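Diguanylate cyclase (Pseudomonas aeruginosa, PDB 5M3C) carries a GGDEF domain and an EAL domain on one chain, with calcium bound in both and guanosine-5'-triphosphate in the GGDEF part. Local coordinates at residues B[297-302]-B[325-330]; B[40-45]-B[84-89]. All coordinates share one frame; numbering follows the deposited sequence.

Contact 1: B[297-302]-B[325-330]; sequences RLQLEI and GVQLAI. With CA (calcium ion), chain H.
The side-chain amides of Q299 and Q327 meet on one face of a parallel strand pair, their planes turned 31° apart, with CB of Q299 3.9 Å from CB of Q327 at the root. Q299 takes CG anti to the backbone N (chi1 170°) and runs on extended, which lays its amide over the methyl of A329; CD of Q299 is 3.9 Å from CB of A329. A small residue suits that place, since I350 of the next strand presses on the same methyl. The third flat group, the carboxylate of E301, projects from this face too. Its chain is extended and brushes A329 only with CG, leaving the carboxylate to point away from 325-330: OE1 binds calcium at 2.1 Å, while OE2 of E301 forms a salt bridge with K352. A long acid can thus serve both the metal and a lysine.

The opposite face is aliphatic. CD2 of L298 lies beside CG1 of V326 at 4.0 Å, the two side chains pointing the same way, and CB of L300 meets CD2 of L328. Leucine and the beta-branched valine and isoleucine fit here because helices 280-291 and 312-324 cover this face, with L284 on L300 and L318 on both L328 and I302.

The backbones hold the register. L300 gives its N-H to O of Q327 at 2.8 Å in a nearly straight bond of 175° and takes one from A329; I302 N is likewise bound to A329 O, and Q327 N to L298 O. The connection between the two strands, which includes helix 312-324, makes a beta-alpha-beta crossover. Parallel strands backed by helices, with E210, N269 and D331 joining E301 around the calcium, are characteristic of the EAL barrel and its metal site.

Contact 2: B[40-45]-B[84-89]; sequences IDLDRF and DEFIIL. With CA (calcium ion), chain G; GTP (guanosine-5'-triphosphate), chain I.
I40, L42, F86 and I88 form the apolar side of an antiparallel strand pair in which D84, E85 and F86 are the last three letters of the GGDEF motif. CG of L42 sits at the edge of the F86 ring, 4.2 Å from CE1, while I40 meets F86 through CB and touches CD1 of I88 with its own CD1. Bulky apolar groups belong here because helix 54-70 lies over this face, placing L61 and I64 on L42 and A65 on F86.

The backbone comes next. I40 and F86 are a hydrogen-bonded pair, each giving its N-H to the other's carbonyl, and L42 N reaches O of D84 at 3.1 Å, which ties the residue preceding strand 85-89 to the metal-binding strand.

Outward lies the polar edge, where calcium gathers OD1 of D41, O of L42 and OD2 of D84 with three phosphate oxygens of guanosine-5'-triphosphate. D41 holds CG anti to its backbone N (chi1 -172°), bringing OD1 to 2.2 Å from the metal. The carboxylates of D41 and D84 stand 85° apart, each offering one oxygen; the short side chain of aspartate suits a metal held close to the backbone, from D41 on its strand and from D84 in the turn before the next. L42 binds through its carbonyl O, while its side chain packs in the apolar layer. K154 bonds to O of D41 and O of L42 and forms a salt bridge with D43.

Beyond the strand, backbone N-H groups take over the phosphates: F45 N donates to O2B of the ligand at 3.0 Å, and the F45 ring turns an edge to the sugar, C1' lying in its plane. R44 N points almost straight at O2G, 3.0 Å away at an N-H...O angle of 177°.

Overall arrangement
Contacts 1 and 2 are both buried strand pairs with an apolar face under helices and a calcium-binding acid on the other side, yet they belong to different domains. Their centres lie 44 Å apart on opposite sides of the chain's centre, with nearest atoms about 24 Å apart, and they share no strand or helix. The 297-302/325-330 pair is parallel and gives one carboxylate to its calcium; the other ligands lie outside its two segments, D331 just one residue past I330. The 40-45/84-89 pair is antiparallel and supplies three protein ligands itself, meeting guanosine-5'-triphosphate at the strand ends. No other chain of the assembly touches either contact.

Contact 1: B[297-302]-B[325-330]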
loop_
_atom_site.group_PDB
_atom_site.type_symbol
_atom_site.label_atom_id
_atom_site.label_comp_id
_atom_site.label_asym_id
_atom_site.label_seq_id
_atom_site.Cartn_x
_atom_site.Cartn_y
_atom_site.Cartn_z
ATOM N N ARG B 297 14.053 14.964 25.695
ATOM C CA ARG B 297 15.400 14.812 25.153
ATOM C C ARG B 297 15.503 13.720 24.075
ATOM O O ARG B 297 16.479 13.683 23.325
ATOM C CB ARG B 297 16.389 14.518 26.286
ATOM N N LEU B 298 14.504 12.843 23.994
ATOM C CA LEU B 298 14.549 11.707 23.063
ATOM C C LEU B 298 13.568 11.827 21.886
ATOM O O LEU B 298 12.380 12.115 22.070
ATOM C CB LEU B 298 14.278 10.402 23.819
ATOM C CG LEU B 298 14.076 9.139 22.975
ATOM C CD1 LEU B 298 15.403 8.585 22.481
ATOM C CD2 LEU B 298 13.326 8.088 23.778
ATOM N N GLN B 299 14.076 11.585 20.680
ATOM C CA GLN B 299 13.252 11.612 19.472
ATOM C C GLN B 299 13.247 10.255 18.769
ATOM O O GLN B 299 14.301 9.649 18.549
ATOM C CB GLN B 299 13.749 12.689 18.504
ATOM C CG GLN B 299 13.101 12.633 17.129
ATOM C CD GLN B 299 13.557 13.761 16.222
ATOM O OE1 GLN B 299 13.552 14.926 16.619
ATOM N NE2 GLN B 299 13.946 13.423 14.996
ATOM N N LEU B 300 12.053 9.789 18.414
ATOM C CA LEU B 300 11.899 8.517 17.712
ATOM C C LEU B 300 11.564 8.741 16.244
ATOM O O LEU B 300 10.499 9.264 15.915
ATOM C CB LEU B 300 10.803 7.674 18.364
ATOM C CG LEU B 300 11.056 7.292 19.821
ATOM C CD1 LEU B 300 9.822 6.633 20.415
ATOM C CD2 LEU B 300 12.268 6.381 19.939
ATOM N N GLU B 301 12.481 8.344 15.366
ATOM C CA GLU B 301 12.281 8.485 13.929
ATOM C C GLU B 301 11.592 7.246 13.383
ATOM O O GLU B 301 11.975 6.128 13.708
ATOM C CB GLU B 301 13.621 8.685 13.214
ATOM C CG GLU B 301 14.304 10.013 13.508
ATOM C CD GLU B 301 15.633 10.159 12.792
ATOM O OE1 GLU B 301 15.977 9.272 11.981
ATOM O OE2 GLU B 301 16.336 11.161 13.036
ATOM N N ILE B 302 10.574 7.443 12.553
ATOM C CA ILE B 302 9.865 6.319 11.954
ATOM C C ILE B 302 9.755 6.512 10.448
ATOM O O ILE B 302 9.378 7.582 9.978
ATOM C CB ILE B 302 8.460 6.149 12.560
ATOM C CG1 ILE B 302 8.520 6.338 14.079
ATOM C CG2 ILE B 302 7.893 4.783 12.203
ATOM C CD1 ILE B 302 7.230 6.015 14.800
ATOM N N GLY B 325 6.109 12.340 26.176
ATOM C CA GLY B 325 6.832 13.589 25.955
ATOM C C GLY B 325 7.948 13.480 24.934
ATOM O O GLY B 325 8.582 14.480 24.592
ATOM N N VAL B 326 8.190 12.267 24.443
ATOM C CA VAL B 326 9.235 12.051 23.446
ATOM C C VAL B 326 8.796 12.630 22.113
ATOM O O VAL B 326 7.601 12.735 21.837
ATOM C CB VAL B 326 9.564 10.557 23.252
ATOM C CG1 VAL B 326 9.808 9.879 24.593
ATOM C CG2 VAL B 326 8.452 9.855 22.488
ATOM N N GLN B 327 9.765 13.001 21.285
ATOM C CA GLN B 327 9.456 13.590 19.988
ATOM C C GLN B 327 9.280 12.509 18.928
ATOM O O GLN B 327 9.858 11.424 19.029
ATOM C CB GLN B 327 10.549 14.577 19.574
ATOM C CG GLN B 327 10.691 15.754 20.526
ATOM C CD GLN B 327 11.515 16.881 19.942
ATOM O OE1 GLN B 327 12.445 16.652 19.168
ATOM N NE2 GLN B 327 11.178 18.111 20.310
ATOM N N LEU B 328 8.467 12.810 17.919
ATOM C CA LEU B 328 8.237 11.891 16.813
ATOM C C LEU B 328 8.616 12.534 15.490
ATOM O O LEU B 328 8.344 13.714 15.258
ATOM C CB LEU B 328 6.774 11.460 16.774
ATOM C CG LEU B 328 6.300 10.646 17.976
ATOM C CD1 LEU B 328 4.837 10.273 17.798
ATOM C CD2 LEU B 328 7.154 9.401 18.166
ATOM N N ALA B 329 9.242 11.746 14.623
ATOM C CA ALA B 329 9.706 12.241 13.335
ATOM C C ALA B 329 9.410 11.246 12.225
ATOM O O ALA B 329 9.512 10.034 12.413
ATOM C CB ALA B 329 11.199 12.527 13.390
ATOM N N ILE B 330 9.040 11.772 11.066
ATOM C CA ILE B 330 8.840 10.953 9.889
ATOM C C ILE B 330 10.125 10.968 9.058
ATOM O O ILE B 330 10.616 12.029 8.651
ATOM C CB ILE B 330 7.629 11.437 9.067
ATOM C CG1 ILE B 330 7.261 10.419 7.990
ATOM C CG2 ILE B 330 7.901 12.791 8.441
ATOM C CD1 ILE B 330 6.511 9.225 8.532
HETATM CA CA CA H . 17.052 8.242 10.455
#

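Contact 2: B[40-45]-B[84-89]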
loop_
_atom_site.group_PDB
_atom_site.type_symbol
_atom_site.label_atom_id
_atom_site.label_comp_id
_atom_site.label_asym_id
_atom_site.label_seq_id
_atom_site.Cartn_x
_atom_site.Cartn_y
_atom_site.Cartn_z
ATOM N N ILE B 40 12.452 -30.202 0.317
ATOM C CA ILE B 40 11.249 -29.464 0.706
ATOM C C ILE B 40 11.188 -29.206 2.208
ATOM O O ILE B 40 11.106 -30.138 2.998
ATOM C CB ILE B 40 9.971 -30.223 0.314
ATOM C CG1 ILE B 40 9.895 -30.385 -1.207
ATOM C CG2 ILE B 40 8.746 -29.494 0.846
ATOM C CD1 ILE B 40 8.682 -31.159 -1.680
ATOM N N ASP B 41 11.201 -27.933 2.589
ATOM C CA ASP B 41 11.169 -27.539 3.993
ATOM C C ASP B 41 9.913 -26.719 4.271
ATOM O O ASP B 41 9.717 -25.657 3.682
ATOM C CB ASP B 41 12.422 -26.727 4.327
ATOM C CG ASP B 41 12.568 -26.451 5.814
ATOM O OD1 ASP B 41 11.539 -26.244 6.489
ATOM O OD2 ASP B 41 13.716 -26.430 6.308
ATOM N N LEU B 42 9.060 -27.214 5.163
ATOM C CA LEU B 42 7.806 -26.534 5.473
ATOM C C LEU B 42 8.063 -25.087 5.877
ATOM O O LEU B 42 9.070 -24.786 6.517
ATOM C CB LEU B 42 7.048 -27.267 6.586
ATOM C CG LEU B 42 6.524 -28.667 6.245
ATOM C CD1 LEU B 42 5.601 -29.185 7.338
ATOM C CD2 LEU B 42 5.805 -28.679 4.903
ATOM N N ASP B 43 7.149 -24.198 5.496
ATOM C CA ASP B 43 7.286 -22.768 5.777
ATOM C C ASP B 43 6.663 -22.371 7.114
ATOM O O ASP B 43 5.501 -22.673 7.385
ATOM C CB ASP B 43 6.646 -21.945 4.658
ATOM C CG ASP B 43 7.485 -21.920 3.398
ATOM O OD1 ASP B 43 8.728 -21.862 3.509
ATOM O OD2 ASP B 43 6.902 -21.946 2.294
ATOM N N ARG B 44 7.448 -21.686 7.942
ATOM C CA ARG B 44 6.968 -21.161 9.218
ATOM C C ARG B 44 6.061 -22.154 9.939
ATOM O O ARG B 44 4.941 -21.825 10.327
ATOM C CB ARG B 44 6.238 -19.833 9.000
ATOM C CG ARG B 44 7.142 -18.712 8.503
ATOM N N PHE B 45 6.562 -23.372 10.119
ATOM C CA PHE B 45 5.807 -24.431 10.778
ATOM C C PHE B 45 5.864 -24.287 12.300
ATOM O O PHE B 45 5.024 -24.841 13.012
ATOM C CB PHE B 45 6.348 -25.800 10.356
ATOM C CG PHE B 45 5.407 -26.941 10.632
ATOM C CD1 PHE B 45 4.299 -27.155 9.826
ATOM C CD2 PHE B 45 5.638 -27.809 11.685
ATOM C CE1 PHE B 45 3.434 -28.206 10.074
ATOM C CE2 PHE B 45 4.780 -28.864 11.937
ATOM C CZ PHE B 45 3.675 -29.063 11.131
ATOM N N ASP B 84 10.713 -31.001 9.887
ATOM C CA ASP B 84 9.712 -30.592 8.913
ATOM C C ASP B 84 10.316 -30.580 7.515
ATOM O O ASP B 84 9.854 -29.852 6.636
ATOM C CB ASP B 84 9.169 -29.204 9.252
ATOM C CG ASP B 84 10.180 -28.104 9.000
ATOM O OD1 ASP B 84 11.392 -28.363 9.155
ATOM O OD2 ASP B 84 9.764 -26.979 8.647
ATOM N N GLU B 85 11.351 -31.389 7.312
ATOM C CA GLU B 85 12.033 -31.440 6.025
ATOM C C GLU B 85 11.790 -32.769 5.325
ATOM O O GLU B 85 11.991 -33.837 5.907
ATOM C CB GLU B 85 13.535 -31.216 6.204
ATOM C CG GLU B 85 13.917 -29.783 6.533
ATOM C CD GLU B 85 15.402 -29.622 6.788
ATOM O OE1 GLU B 85 16.009 -30.557 7.352
ATOM O OE2 GLU B 85 15.957 -28.561 6.430
ATOM N N PHE B 86 11.347 -32.688 4.074
ATOM C CA PHE B 86 11.148 -33.860 3.233
ATOM C C PHE B 86 12.104 -33.787 2.057
ATOM O O PHE B 86 12.465 -32.699 1.602
ATOM C CB PHE B 86 9.711 -33.917 2.720
ATOM C CG PHE B 86 8.681 -33.926 3.810
ATOM C CD1 PHE B 86 8.233 -32.739 4.365
ATOM C CD2 PHE B 86 8.164 -35.121 4.283
ATOM C CE1 PHE B 86 7.287 -32.743 5.372
ATOM C CE2 PHE B 86 7.219 -35.132 5.291
ATOM C CZ PHE B 86 6.779 -33.940 5.837
ATOM N N ILE B 87 12.514 -34.950 1.566
ATOM C CA ILE B 87 13.417 -35.016 0.430
ATOM C C ILE B 87 12.870 -35.993 -0.596
ATOM O O ILE B 87 12.282 -37.019 -0.244
ATOM C CB ILE B 87 14.841 -35.411 0.865
ATOM C CG1 ILE B 87 15.840 -35.060 -0.240
ATOM C CG2 ILE B 87 14.905 -36.886 1.235
ATOM C CD1 ILE B 87 17.248 -34.831 0.265
ATOM N N ILE B 88 13.057 -35.660 -1.868
ATOM C CA ILE B 88 12.427 -36.393 -2.955
ATOM C C ILE B 88 13.425 -36.729 -4.054
ATOM O O ILE B 88 14.349 -35.961 -4.323
ATOM C CB ILE B 88 11.271 -35.577 -3.559
ATOM C CG1 ILE B 88 10.202 -35.320 -2.498
ATOM C CG2 ILE B 88 10.660 -36.301 -4.749
ATOM C CD1 ILE B 88 9.159 -34.308 -2.916
ATOM N N LEU B 89 13.221 -37.879 -4.689
ATOM C CA LEU B 89 14.110 -38.358 -5.738
ATOM C C LEU B 89 13.306 -38.648 -7.002
ATOM O O LEU B 89 12.262 -39.296 -6.950
ATOM C CB LEU B 89 14.855 -39.609 -5.253
ATOM C CG LEU B 89 15.927 -40.293 -6.118
ATOM C CD1 LEU B 89 15.343 -41.477 -6.873
ATOM C CD2 LEU B 89 16.621 -39.333 -7.073
HETATM CA CA CA G . 10.714 -24.988 8.156
HETATM P PG GTP I . 11.199 -21.491 8.185
HETATM O O1G GTP I . 12.293 -20.476 8.414
HETATM O O2G GTP I . 10.235 -21.139 7.079
HETATM O O3G GTP I . 11.681 -22.921 8.134
HETATM O O3B GTP I . 10.256 -21.407 9.489
HETATM P PB GTP I . 10.115 -22.642 10.513
HETATM O O1B GTP I . 9.427 -22.148 11.763
HETATM O O2B GTP I . 9.540 -23.826 9.771
HETATM O O3A GTP I . 11.666 -22.910 10.865
HETATM P PA GTP I . 12.225 -24.357 11.298
HETATM O O1A GTP I . 13.419 -24.152 12.200
HETATM O O2A GTP I . 12.351 -25.226 10.067
HETATM O "O5'" GTP I . 11.030 -24.931 12.192
HETATM C "C5'" GTP I . 10.766 -26.323 12.167
HETATM C "C4'" GTP I . 9.555 -26.573 13.041
HETATM O "O4'" GTP I . 9.034 -27.876 12.777
HETATM C "C3'" GTP I . 9.919 -26.505 14.521
HETATM O "O3'" GTP I . 9.116 -25.533 15.197
HETATM C "C2'" GTP I . 9.645 -27.897 15.050
HETATM O "O2'" GTP I . 9.059 -27.875 16.354
HETATM C "C1'" GTP I . 8.689 -28.474 14.023
HETATM N N9 GTP I . 8.803 -29.943 13.982
HETATM C C8 GTP I . 9.881 -30.656 13.614
HETATM N N7 GTP I . 9.617 -31.985 13.708
HETATM C C5 GTP I . 8.351 -32.122 14.144
HETATM C C6 GTP I . 7.439 -33.241 14.459
HETATM O O6 GTP I . 7.821 -34.422 14.330
HETATM N N1 GTP I . 6.200 -32.953 14.883
HETATM C C2 GTP I . 5.769 -31.684 15.026
HETATM N N2 GTP I . 4.504 -31.464 15.459
HETATM N N3 GTP I . 6.552 -30.612 14.755
HETATM C C4 GTP I . 7.822 -30.770 14.321
#